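PDB 1Z01: 2-oxo-1,2-dihydroquinoline 8-monooxygenase, oxygenase component from Pseudomonas putida, which hydroxylates 2-oxo-1,2-dihydroquinoline at position 8, as the oxygenase component of a Rieske-type monooxygenase that carries a [2Fe-2S] cluster and a mononuclear iron. Local coordinates for the interface of chains A and B. Coordinates in Å, arbitrary orientation; residue numbers count along the deposited sequence, not the author numbering. Chains: chain A/B, 2-oxo-1,2-dihydroquinoline 8-monooxygenase, oxygenase component.

Contact 1: the interface of chains A and B. Residues chain A 98, 104, 106-109, 122-124; chain B 220, 223, 240-241, 274, 277, 280, 282.
Chain A brings loops of its Rieske domain, the cluster loop with A:Trp106 to A:Gly109, the turn A:Val123-A:Ala124 after strand 119-122, and A:Phe98; chain B meets them with 3-10 helix 221-225, the loop residue B:Leu240 leading into strand 241-244, and strand 282-283. The contact is mainly apolar. B:Leu223 pushes its CD1 branch onto the backbone of A:Gly109, 3.4 Å from CA, a tight fit. The same methyl reaches CB of A:Val123. With CG1 anti to its backbone N (chi1 -175°), A:Val123 turns that branch to CD2 of B:Leu240, the two side chains crossing at about a right angle. Packing is again tight where CB of A:Ala124 meets CB of B:Leu240 at 3.3 Å. Farther out, B:Leu282, poorly ordered, lays CD1 over one face of the A:Phe98 ring, 4.0 Å from its centroid, while A:Ser104 OG lies in plane at the ring edge. A water joins the carbonyls, 2.9 Å from A:Trp106 O and 2.8 Å from B:Leu223 O. The patch thus seats the tip of one subunit's Rieske domain, beside cluster ligand A:His108, on the neighbour's catalytic domain, next to its iron ligands B:His221 and B:His225.

Contact 2: the interface of chains A and B. Residues chain A 423, 426-427, 429-430; chain B 420-421, 425-426, 429, 433-435.
Two copies of helix 423-430 meet here asymmetrically, in a C-terminal contact that probably helps hold the trimer together, and the loop B:Lys433 to B:Pro435 wraps against the chain A helix. Aromatic packing centres on A:Phe426, which hides far more surface than its chain B counterpart. Its ring runs edge-to-face with B:Phe426, the planes 60° apart and the centroids separated by 5.4 Å; A:Phe426 CE2 comes over one face of the B:Phe426 ring, toward the rim. B:Ile425, with CG2 anti to its backbone N, sets that methyl over a face of A:Phe426, 4.0 Å from the ring centroid. At the root of A:Phe426, CB touches CG of B:Pro435.

Among the aliphatic contacts, the CG2 methyls of A:Thr429 and B:Thr429 meet at 3.6 Å, and CB of A:Ala430 packs on CG of B:Arg434. The extended chains of A:Lys427 and B:Arg434 run alongside each other in the same direction, with A:Lys427 CE 3.5 Å above the guanidinium plane. Their like charges stay apart, A:Lys427 NZ lying 4.5 Å from B:Arg434 NH1. An alanine in place of B:Arg434 would probably loosen this edge, losing the long chain that covers A:Lys427 and the methyl of A:Ala430.

Polar links are sparse: a water bridges A:Thr429 O and B:Thr429 O. Within chain B, the hydroxyl OG1 of B:Thr429 donates to B:Ile425 O at 2.6 Å, standing 35° out of the carbonyl plane.

Contact 3: the interface of chains A and B. Residues chain A 86-87, 108, 110, 122, 125, 128, 130; chain B 218, 376, 385-388, 391, 394.
The Rieske motif of chain A, whose [2Fe-2S] cluster is bound by A:Cys84, A:His86, A:Cys105 and A:His108, presents its histidine edge to chain B. Hydrogen bonds lead. A:His86, with CG anti to its backbone N (chi1 180°), meets B:Asp391 tip to tip: NE2 donates to the carboxylate OD1 at 2.7 Å, nearly straight (170° at H), in the ring plane and on the syn lone pair. B:Val388 N takes the anti lone pair of that oxygen, so two donors grip it. The aspartate is likely to polarise the imidazole and could shift the histidine's ionisation and, through it, the cluster's potential. B:Gln386 N reaches A:His86 O at 3.1 Å. A:Arg87, bent at chi3 (69°), comes across the B:Tyr376 side chain nearly perpendicular to it and gives NE to the phenol OH at 2.8 Å; that OH donates to B:Glu385 OE1.

A long salt bridge of 3.9 Å joins A:Arg87 NE and B:Glu385 OE1. B:Asp218 approaches A:His108 in a looser contact, OD2 3.4 Å from the ring carbon CD2; it holds the place of the family's conserved bridging aspartate, the likely electron path to the iron.

Apolar packing gathers on B:Val388, whose CG1 touches A:Phe110 CZ at 3.6 Å; the A:Asp128 carboxylate, fixed by A:Asn125 ND2 and A:Leu130 N, lies against it. A:Phe110 CE1 lies over one face of the A:His86 ring and A:Arg87 CG over the other, 3.5 Å above its centre.

Contact 1: the interface of chains A and B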
loop_
_atom_site.group_PDB
_atom_site.type_symbol
_atom_site.label_atom_id
_atom_site.label_comp_id
_atom_site.label_asym_id
_atom_site.label_seq_id
_atom_site.Cartn_x
_atom_site.Cartn_y
_atom_site.Cartn_z
ATOM N N PHE A 98 21.494 18.598 24.392
ATOM C CA PHE A 98 21.902 19.056 25.716
ATOM C C PHE A 98 22.922 20.190 25.698
ATOM O O PHE A 98 23.113 20.867 26.707
ATOM C CB PHE A 98 22.463 17.893 26.538
ATOM C CG PHE A 98 21.490 16.777 26.744
ATOM C CD1 PHE A 98 21.520 15.649 25.930
ATOM C CD2 PHE A 98 20.526 16.859 27.740
ATOM C CE1 PHE A 98 20.596 14.619 26.110
ATOM C CE2 PHE A 98 19.601 15.839 27.925
ATOM C CZ PHE A 98 19.635 14.716 27.109
ATOM N N SER A 104 21.660 14.697 20.509
ATOM C CA SER A 104 21.606 13.348 21.048
ATOM C C SER A 104 20.408 12.563 20.538
ATOM O O SER A 104 19.415 13.128 20.076
ATOM C CB SER A 104 21.536 13.413 22.576
ATOM O OG SER A 104 22.603 14.178 23.112
ATOM N N TRP A 106 17.310 10.555 21.326
ATOM C CA TRP A 106 16.339 10.519 22.422
ATOM C C TRP A 106 16.070 9.122 22.986
ATOM O O TRP A 106 15.418 8.986 24.018
ATOM C CB TRP A 106 15.014 11.092 21.920
ATOM C CG TRP A 106 14.626 10.515 20.579
ATOM C CD1 TRP A 106 14.979 10.989 19.346
ATOM C CD2 TRP A 106 13.850 9.336 20.346
ATOM N NE1 TRP A 106 14.470 10.177 18.361
ATOM C CE2 TRP A 106 13.772 9.154 18.948
ATOM C CE3 TRP A 106 13.212 8.410 21.183
ATOM C CZ2 TRP A 106 13.078 8.086 18.368
ATOM C CZ3 TRP A 106 12.522 7.346 20.604
ATOM C CH2 TRP A 106 12.463 7.197 19.209
ATOM N N TYR A 107 16.571 8.093 22.311
ATOM C CA TYR A 107 16.326 6.712 22.731
ATOM C C TYR A 107 17.295 6.173 23.775
ATOM O O TYR A 107 16.884 5.879 24.901
ATOM C CB TYR A 107 16.316 5.799 21.496
ATOM C CG TYR A 107 15.479 4.545 21.624
ATOM C CD1 TYR A 107 15.173 3.778 20.497
ATOM C CD2 TYR A 107 15.002 4.113 22.859
ATOM C CE1 TYR A 107 14.414 2.613 20.596
ATOM C CE2 TYR A 107 14.245 2.947 22.972
ATOM C CZ TYR A 107 13.956 2.201 21.837
ATOM O OH TYR A 107 13.228 1.032 21.940
ATOM N N HIS A 108 18.568 6.019 23.409
ATOM C CA HIS A 108 19.557 5.509 24.358
ATOM C C HIS A 108 20.675 6.501 24.646
ATOM O O HIS A 108 21.677 6.152 25.270
ATOM C CB HIS A 108 20.161 4.187 23.882
ATOM C CG HIS A 108 19.142 3.141 23.549
ATOM N ND1 HIS A 108 18.692 2.917 22.264
ATOM C CD2 HIS A 108 18.473 2.266 24.338
ATOM C CE1 HIS A 108 17.793 1.948 22.275
ATOM N NE2 HIS A 108 17.642 1.536 23.521
ATOM N N GLY A 109 20.519 7.732 24.174
ATOM C CA GLY A 109 21.518 8.742 24.470
ATOM C C GLY A 109 22.784 8.894 23.650
ATOM O O GLY A 109 23.658 9.659 24.056
ATOM N N ILE A 122 27.822 8.947 25.283
ATOM C CA ILE A 122 26.539 8.269 25.410
ATOM C C ILE A 122 26.071 8.709 26.784
ATOM O O ILE A 122 26.700 8.390 27.795
ATOM C CB ILE A 122 26.699 6.739 25.368
ATOM C CG1 ILE A 122 27.324 6.325 24.031
ATOM C CG2 ILE A 122 25.341 6.068 25.576
ATOM C CD1 ILE A 122 27.748 4.875 23.972
ATOM N N VAL A 123 24.985 9.468 26.813
ATOM C CA VAL A 123 24.463 9.998 28.055
ATOM C C VAL A 123 24.699 9.137 29.292
ATOM O O VAL A 123 25.414 9.552 30.204
ATOM C CB VAL A 123 22.962 10.311 27.924
ATOM C CG1 VAL A 123 22.453 10.990 29.195
ATOM C CG2 VAL A 123 22.732 11.210 26.708
ATOM N N ALA A 124 24.125 7.939 29.322
ATOM C CA ALA A 124 24.258 7.065 30.491
ATOM C C ALA A 124 25.300 5.952 30.377
ATOM O O ALA A 124 25.179 4.911 31.032
ATOM C CB ALA A 124 22.900 6.458 30.825
ATOM N N ALA B 220 19.114 0.951 29.128
ATOM C CA ALA B 220 19.656 2.214 28.652
ATOM C C ALA B 220 18.572 3.050 27.962
ATOM O O ALA B 220 18.841 4.170 27.536
ATOM C CB ALA B 220 20.802 1.966 27.691
ATOM N N LEU B 223 16.019 6.910 29.156
ATOM C CA LEU B 223 15.992 8.285 28.685
ATOM C C LEU B 223 14.640 8.627 28.058
ATOM O O LEU B 223 14.191 9.763 28.114
ATOM C CB LEU B 223 17.113 8.485 27.660
ATOM C CG LEU B 223 18.182 9.545 27.922
ATOM C CD1 LEU B 223 19.464 9.181 27.168
ATOM C CD2 LEU B 223 17.657 10.909 27.500
ATOM N N LEU B 240 20.396 8.550 34.535
ATOM C CA LEU B 240 20.542 8.575 33.089
ATOM C C LEU B 240 20.219 7.175 32.538
ATOM O O LEU B 240 19.523 7.036 31.529
ATOM C CB LEU B 240 21.967 9.002 32.722
ATOM C CG LEU B 240 22.434 10.307 33.377
ATOM C CD1 LEU B 240 23.872 10.584 32.990
ATOM C CD2 LEU B 240 21.528 11.453 32.958
ATOM N N GLY B 241 20.708 6.147 33.230
ATOM C CA GLY B 241 20.474 4.766 32.829
ATOM C C GLY B 241 21.150 3.819 33.806
ATOM O O GLY B 241 21.576 4.253 34.874
ATOM N N VAL B 274 23.553 5.301 36.401
ATOM C CA VAL B 274 24.448 6.367 35.948
ATOM C C VAL B 274 23.900 7.715 36.359
ATOM O O VAL B 274 22.704 7.968 36.221
ATOM C CB VAL B 274 24.618 6.352 34.430
ATOM C CG1 VAL B 274 25.601 7.449 34.019
ATOM C CG2 VAL B 274 25.101 4.997 33.968
ATOM N N ASN B 277 27.652 12.686 33.045
ATOM C CA ASN B 277 28.308 12.643 31.740
ATOM C C ASN B 277 29.169 13.912 31.665
ATOM O O ASN B 277 28.645 15.017 31.506
ATOM C CB ASN B 277 27.268 12.661 30.628
ATOM C CG ASN B 277 27.873 12.349 29.278
ATOM O OD1 ASN B 277 28.081 11.186 28.925
ATOM N ND2 ASN B 277 28.194 13.389 28.528
ATOM N N LEU B 280 29.020 16.149 27.655
ATOM C CA LEU B 280 27.882 17.073 27.721
ATOM C C LEU B 280 27.859 17.967 28.967
ATOM O O LEU B 280 27.516 19.147 28.884
ATOM C CB LEU B 280 26.566 16.308 27.631
ATOM C CG LEU B 280 26.229 15.812 26.231
ATOM C CD1 LEU B 280 27.410 15.090 25.616
ATOM C CD2 LEU B 280 25.037 14.908 26.335
ATOM N N LEU B 282 26.412 16.752 32.060
ATOM C CA LEU B 282 25.234 16.367 32.835
ATOM C C LEU B 282 25.612 15.639 34.109
ATOM O O LEU B 282 26.675 15.028 34.190
ATOM C CB LEU B 282 24.330 15.448 32.020
ATOM C CG LEU B 282 23.480 16.030 30.902
ATOM C CD1 LEU B 282 22.838 14.910 30.070
ATOM C CD2 LEU B 282 22.433 16.930 31.540
HETATM O O HOH W 1 13.848 10.828 25.530
#

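Contact 2: the interface of chains A and B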
loop_
_atom_site.group_PDB
_atom_site.type_symbol
_atom_site.label_atom_id
_atom_site.label_comp_id
_atom_site.label_asym_id
_atom_site.label_seq_id
_atom_site.Cartn_x
_atom_site.Cartn_y
_atom_site.Cartn_z
ATOM N N SER A 423 3.772 -1.944 7.277
ATOM C CA SER A 423 2.560 -1.719 8.055
ATOM C C SER A 423 2.540 -0.289 8.586
ATOM O O SER A 423 1.472 0.288 8.787
ATOM C CB SER A 423 2.468 -2.716 9.214
ATOM O OG SER A 423 3.519 -2.534 10.143
ATOM N N PHE A 426 1.110 1.769 5.857
ATOM C CA PHE A 426 -0.331 1.574 5.736
ATOM C C PHE A 426 -1.065 2.262 6.880
ATOM O O PHE A 426 -2.168 2.779 6.689
ATOM C CB PHE A 426 -0.695 0.084 5.686
ATOM C CG PHE A 426 -0.517 -0.525 4.321
ATOM C CD1 PHE A 426 0.578 -1.324 4.035
ATOM C CD2 PHE A 426 -1.418 -0.229 3.297
ATOM C CE1 PHE A 426 0.784 -1.816 2.752
ATOM C CE2 PHE A 426 -1.220 -0.718 2.007
ATOM C CZ PHE A 426 -0.110 -1.513 1.735
ATOM N N LYS A 427 -0.451 2.282 8.063
ATOM C CA LYS A 427 -1.059 2.935 9.220
ATOM C C LYS A 427 -1.217 4.423 8.930
ATOM O O LYS A 427 -2.293 4.999 9.115
ATOM C CB LYS A 427 -0.182 2.764 10.464
ATOM C CG LYS A 427 -0.608 3.636 11.641
ATOM C CD LYS A 427 0.468 3.719 12.709
ATOM C CE LYS A 427 0.047 4.653 13.843
ATOM N NZ LYS A 427 1.060 4.734 14.960
ATOM N N THR A 429 -1.161 5.910 6.046
ATOM C CA THR A 429 -2.071 6.102 4.912
ATOM C C THR A 429 -3.533 6.003 5.387
ATOM O O THR A 429 -4.394 6.804 4.996
ATOM C CB THR A 429 -1.810 5.042 3.812
ATOM O OG1 THR A 429 -0.422 5.060 3.456
ATOM C CG2 THR A 429 -2.619 5.349 2.565
ATOM N N ALA A 430 -3.801 5.021 6.243
ATOM C CA ALA A 430 -5.137 4.819 6.783
ATOM C C ALA A 430 -5.557 6.079 7.517
ATOM O O ALA A 430 -6.708 6.505 7.425
ATOM C CB ALA A 430 -5.143 3.620 7.743
ATOM N N LYS B 420 1.198 -8.326 1.164
ATOM C CA LYS B 420 0.966 -7.031 1.793
ATOM C C LYS B 420 0.312 -5.909 0.994
ATOM O O LYS B 420 -0.183 -4.945 1.583
ATOM C CB LYS B 420 2.286 -6.511 2.370
ATOM C CG LYS B 420 3.025 -7.489 3.277
ATOM C CD LYS B 420 4.119 -6.769 4.051
ATOM C CE LYS B 420 5.116 -7.727 4.672
ATOM N NZ LYS B 420 4.477 -8.929 5.250
ATOM N N ASP B 421 0.294 -6.024 -0.329
ATOM C CA ASP B 421 -0.256 -4.955 -1.161
ATOM C C ASP B 421 -1.461 -5.325 -2.032
ATOM O O ASP B 421 -1.579 -4.871 -3.173
ATOM C CB ASP B 421 0.869 -4.360 -2.038
ATOM C CG ASP B 421 1.552 -5.402 -2.917
ATOM O OD1 ASP B 421 2.405 -5.008 -3.752
ATOM O OD2 ASP B 421 1.245 -6.610 -2.784
ATOM N N ILE B 425 -6.506 -4.774 0.769
ATOM C CA ILE B 425 -5.822 -3.974 1.788
ATOM C C ILE B 425 -5.864 -2.490 1.424
ATOM O O ILE B 425 -6.039 -1.634 2.295
ATOM C CB ILE B 425 -4.355 -4.466 1.985
ATOM C CG1 ILE B 425 -4.359 -5.744 2.835
ATOM C CG2 ILE B 425 -3.494 -3.390 2.670
ATOM C CD1 ILE B 425 -3.018 -6.437 2.900
ATOM N N PHE B 426 -5.727 -2.161 0.145
ATOM C CA PHE B 426 -5.800 -0.759 -0.225
ATOM C C PHE B 426 -7.222 -0.235 -0.027
ATOM O O PHE B 426 -7.413 0.925 0.334
ATOM C CB PHE B 426 -5.337 -0.552 -1.669
ATOM C CG PHE B 426 -3.846 -0.496 -1.811
ATOM C CD1 PHE B 426 -3.146 -1.561 -2.362
ATOM C CD2 PHE B 426 -3.137 0.619 -1.373
ATOM C CE1 PHE B 426 -1.772 -1.524 -2.481
ATOM C CE2 PHE B 426 -1.757 0.667 -1.488
ATOM C CZ PHE B 426 -1.071 -0.414 -2.045
ATOM N N THR B 429 -7.637 0.362 3.655
ATOM C CA THR B 429 -6.817 1.511 3.994
ATOM C C THR B 429 -7.497 2.791 3.504
ATOM O O THR B 429 -7.540 3.798 4.227
ATOM C CB THR B 429 -5.415 1.392 3.365
ATOM O OG1 THR B 429 -4.840 0.136 3.743
ATOM C CG2 THR B 429 -4.505 2.519 3.862
ATOM N N LYS B 433 -9.087 2.256 7.584
ATOM C CA LYS B 433 -8.781 1.180 8.520
ATOM C C LYS B 433 -7.304 0.805 8.525
ATOM O O LYS B 433 -6.713 0.529 7.484
ATOM C CB LYS B 433 -9.635 -0.038 8.186
ATOM C CG LYS B 433 -11.122 0.270 8.237
ATOM C CD LYS B 433 -11.945 -0.877 7.688
ATOM C CE LYS B 433 -13.422 -0.525 7.641
ATOM N NZ LYS B 433 -14.226 -1.633 7.070
ATOM N N ARG B 434 -6.714 0.805 9.713
ATOM C CA ARG B 434 -5.306 0.463 9.878
ATOM C C ARG B 434 -5.148 -1.043 9.958
ATOM O O ARG B 434 -6.131 -1.780 10.107
ATOM C CB ARG B 434 -4.757 1.030 11.189
ATOM C CG ARG B 434 -4.779 2.523 11.349
ATOM C CD ARG B 434 -4.470 2.822 12.800
ATOM N NE ARG B 434 -4.058 4.197 13.019
ATOM C CZ ARG B 434 -3.581 4.647 14.175
ATOM N NH1 ARG B 434 -3.221 5.919 14.297
ATOM N NH2 ARG B 434 -3.467 3.823 15.207
ATOM N N PRO B 435 -3.900 -1.523 9.846
ATOM C CA PRO B 435 -3.629 -2.957 9.931
ATOM C C PRO B 435 -4.182 -3.346 11.299
ATOM O O PRO B 435 -4.087 -2.554 12.238
ATOM C CB PRO B 435 -2.108 -3.013 9.879
ATOM C CG PRO B 435 -1.790 -1.891 8.925
ATOM C CD PRO B 435 -2.705 -0.779 9.403
HETATM O O HOH W 2 -7.172 6.881 3.876
#

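Contact 3: the interface of chains A and B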
loop_
_atom_site.group_PDB
_atom_site.type_symbol
_atom_site.label_atom_id
_atom_site.label_comp_id
_atom_site.label_asym_id
_atom_site.label_seq_id
_atom_site.Cartn_x
_atom_site.Cartn_y
_atom_site.Cartn_z
ATOM N N HIS A 86 23.448 3.694 16.569
ATOM C CA HIS A 86 23.245 2.604 17.526
ATOM C C HIS A 86 22.233 1.621 16.953
ATOM O O HIS A 86 22.589 0.516 16.522
ATOM C CB HIS A 86 22.708 3.110 18.871
ATOM C CG HIS A 86 22.482 2.019 19.877
ATOM N ND1 HIS A 86 21.438 2.037 20.778
ATOM C CD2 HIS A 86 23.189 0.895 20.148
ATOM C CE1 HIS A 86 21.511 0.977 21.562
ATOM N NE2 HIS A 86 22.566 0.266 21.201
ATOM N N ARG A 87 20.964 2.026 16.959
ATOM C CA ARG A 87 19.901 1.173 16.451
ATOM C C ARG A 87 18.989 1.815 15.401
ATOM O O ARG A 87 17.811 1.475 15.276
ATOM C CB ARG A 87 19.112 0.584 17.628
ATOM C CG ARG A 87 20.007 -0.324 18.481
ATOM C CD ARG A 87 19.243 -1.198 19.453
ATOM N NE ARG A 87 18.460 -2.225 18.773
ATOM C CZ ARG A 87 17.849 -3.231 19.394
ATOM N NH1 ARG A 87 17.156 -4.112 18.692
ATOM N NH2 ARG A 87 17.939 -3.369 20.710
ATOM N N HIS A 108 18.568 6.019 23.409
ATOM C CA HIS A 108 19.557 5.509 24.358
ATOM C C HIS A 108 20.675 6.501 24.646
ATOM O O HIS A 108 21.677 6.152 25.270
ATOM C CB HIS A 108 20.161 4.187 23.882
ATOM C CG HIS A 108 19.142 3.141 23.549
ATOM N ND1 HIS A 108 18.692 2.917 22.264
ATOM C CD2 HIS A 108 18.473 2.266 24.338
ATOM C CE1 HIS A 108 17.793 1.948 22.275
ATOM N NE2 HIS A 108 17.642 1.536 23.521
ATOM N N PHE A 110 22.927 8.181 22.535
ATOM C CA PHE A 110 24.127 8.365 21.719
ATOM C C PHE A 110 24.142 9.850 21.357
ATOM O O PHE A 110 23.135 10.396 20.919
ATOM C CB PHE A 110 24.071 7.502 20.457
ATOM C CG PHE A 110 24.601 6.104 20.651
ATOM C CD1 PHE A 110 24.223 5.341 21.752
ATOM C CD2 PHE A 110 25.472 5.544 19.721
ATOM C CE1 PHE A 110 24.706 4.040 21.921
ATOM C CE2 PHE A 110 25.959 4.244 19.881
ATOM C CZ PHE A 110 25.573 3.492 20.986
ATOM N N ILE A 122 27.822 8.947 25.283
ATOM C CA ILE A 122 26.539 8.269 25.410
ATOM C C ILE A 122 26.071 8.709 26.784
ATOM O O ILE A 122 26.700 8.390 27.795
ATOM C CB ILE A 122 26.699 6.739 25.368
ATOM C CG1 ILE A 122 27.324 6.325 24.031
ATOM C CG2 ILE A 122 25.341 6.068 25.576
ATOM C CD1 ILE A 122 27.748 4.875 23.972
ATOM N N ASN A 125 26.318 6.165 29.552
ATOM C CA ASN A 125 27.371 5.172 29.362
ATOM C C ASN A 125 28.565 5.913 28.769
ATOM O O ASN A 125 29.079 5.546 27.710
ATOM C CB ASN A 125 26.875 4.078 28.409
ATOM C CG ASN A 125 27.859 2.933 28.261
ATOM O OD1 ASN A 125 28.870 2.872 28.961
ATOM N ND2 ASN A 125 27.561 2.010 27.348
ATOM N N ASP A 128 31.908 3.933 27.475
ATOM C CA ASP A 128 31.861 2.840 26.510
ATOM C C ASP A 128 33.004 2.944 25.508
ATOM O O ASP A 128 33.336 4.034 25.034
ATOM C CB ASP A 128 30.536 2.836 25.747
ATOM C CG ASP A 128 30.227 1.480 25.138
ATOM O OD1 ASP A 128 29.565 0.667 25.818
ATOM O OD2 ASP A 128 30.671 1.218 24.003
ATOM N N LEU A 130 33.049 2.258 22.476
ATOM C CA LEU A 130 32.636 2.671 21.134
ATOM C C LEU A 130 32.789 4.171 20.918
ATOM O O LEU A 130 33.006 4.634 19.799
ATOM C CB LEU A 130 31.174 2.282 20.883
ATOM C CG LEU A 130 30.682 2.524 19.452
ATOM C CD1 LEU A 130 31.345 1.519 18.529
ATOM C CD2 LEU A 130 29.169 2.399 19.380
ATOM N N ASP B 218 15.470 -3.234 28.287
ATOM C CA ASP B 218 16.707 -2.539 27.960
ATOM C C ASP B 218 16.920 -1.482 29.045
ATOM O O ASP B 218 16.070 -0.618 29.244
ATOM C CB ASP B 218 16.595 -1.851 26.604
ATOM C CG ASP B 218 17.921 -1.291 26.135
ATOM O OD1 ASP B 218 18.565 -1.929 25.276
ATOM O OD2 ASP B 218 18.327 -0.222 26.637
ATOM N N TYR B 376 15.472 -2.275 10.684
ATOM C CA TYR B 376 15.544 -3.736 10.646
ATOM C C TYR B 376 14.678 -4.496 9.649
ATOM O O TYR B 376 15.041 -5.605 9.249
ATOM C CB TYR B 376 15.230 -4.295 12.032
ATOM C CG TYR B 376 16.221 -3.911 13.099
ATOM C CD1 TYR B 376 17.292 -4.742 13.407
ATOM C CD2 TYR B 376 16.090 -2.715 13.799
ATOM C CE1 TYR B 376 18.214 -4.394 14.394
ATOM C CE2 TYR B 376 17.007 -2.352 14.786
ATOM C CZ TYR B 376 18.064 -3.197 15.078
ATOM O OH TYR B 376 18.976 -2.848 16.041
ATOM N N GLU B 385 23.598 -2.866 13.049
ATOM C CA GLU B 385 23.397 -2.188 14.320
ATOM C C GLU B 385 24.745 -2.220 15.036
ATOM O O GLU B 385 25.522 -3.162 14.860
ATOM C CB GLU B 385 22.337 -2.918 15.154
ATOM C CG GLU B 385 22.827 -4.244 15.698
ATOM C CD GLU B 385 21.720 -5.108 16.250
ATOM O OE1 GLU B 385 20.682 -4.561 16.668
ATOM O OE2 GLU B 385 21.900 -6.338 16.276
ATOM N N GLN B 386 25.041 -1.192 15.821
ATOM C CA GLN B 386 26.298 -1.158 16.558
ATOM C C GLN B 386 25.974 -1.127 18.035
ATOM O O GLN B 386 25.835 -0.063 18.627
ATOM C CB GLN B 386 27.122 0.064 16.164
ATOM C CG GLN B 386 27.524 0.039 14.698
ATOM C CD GLN B 386 28.461 1.168 14.327
ATOM O OE1 GLN B 386 29.564 1.279 14.867
ATOM N NE2 GLN B 386 28.030 2.014 13.399
ATOM N N LEU B 387 25.856 -2.317 18.615
ATOM C CA LEU B 387 25.504 -2.472 20.017
ATOM C C LEU B 387 26.647 -2.147 20.979
ATOM O O LEU B 387 27.820 -2.200 20.609
ATOM C CB LEU B 387 24.977 -3.892 20.248
ATOM C CG LEU B 387 23.816 -4.274 19.320
ATOM C CD1 LEU B 387 23.328 -5.663 19.659
ATOM C CD2 LEU B 387 22.685 -3.266 19.448
ATOM N N VAL B 388 26.293 -1.787 22.210
ATOM C CA VAL B 388 27.288 -1.441 23.218
ATOM C C VAL B 388 27.123 -2.241 24.513
ATOM O O VAL B 388 26.373 -3.218 24.558
ATOM C CB VAL B 388 27.246 0.060 23.537
ATOM C CG1 VAL B 388 27.665 0.854 22.320
ATOM C CG2 VAL B 388 25.847 0.459 23.965
ATOM N N ASP B 391 23.806 -3.332 25.854
ATOM C CA ASP B 391 23.113 -4.271 24.988
ATOM C C ASP B 391 23.324 -5.740 25.331
ATOM O O ASP B 391 22.920 -6.626 24.576
ATOM C CB ASP B 391 23.481 -3.989 23.532
ATOM C CG ASP B 391 22.888 -2.680 23.046
ATOM O OD1 ASP B 391 23.604 -1.883 22.398
ATOM O OD2 ASP B 391 21.688 -2.447 23.325
ATOM N N PRO B 394 19.601 -7.281 25.320
ATOM C CA PRO B 394 18.972 -7.887 24.139
ATOM C C PRO B 394 19.796 -9.046 23.559
ATOM O O PRO B 394 19.247 -10.051 23.108
ATOM C CB PRO B 394 18.834 -6.700 23.169
ATOM C CG PRO B 394 19.926 -5.752 23.612
ATOM C CD PRO B 394 19.821 -5.839 25.119
#

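Contacts 1 and 3 adjoin, the centres of their C-alpha atoms about 11 Å apart, and share A:His108 and A:Ile122; together they dock the Rieske domain of one subunit on the catalytic domain of the next. Contact 2 stands, between the same centres, about 35 Å from contact 1 and about 32 Å from contact 3 and shares no residue with either, so it probably joins the C-terminal segments as a separate contact. The deposited assembly holds three copies, in keeping with the homotrimeric ring-hydroxylase family, where electrons pass from a cluster to the neighbouring subunit's iron; contacts 1 and 3 probably border that route, while contact 2 would add to trimer cohesion.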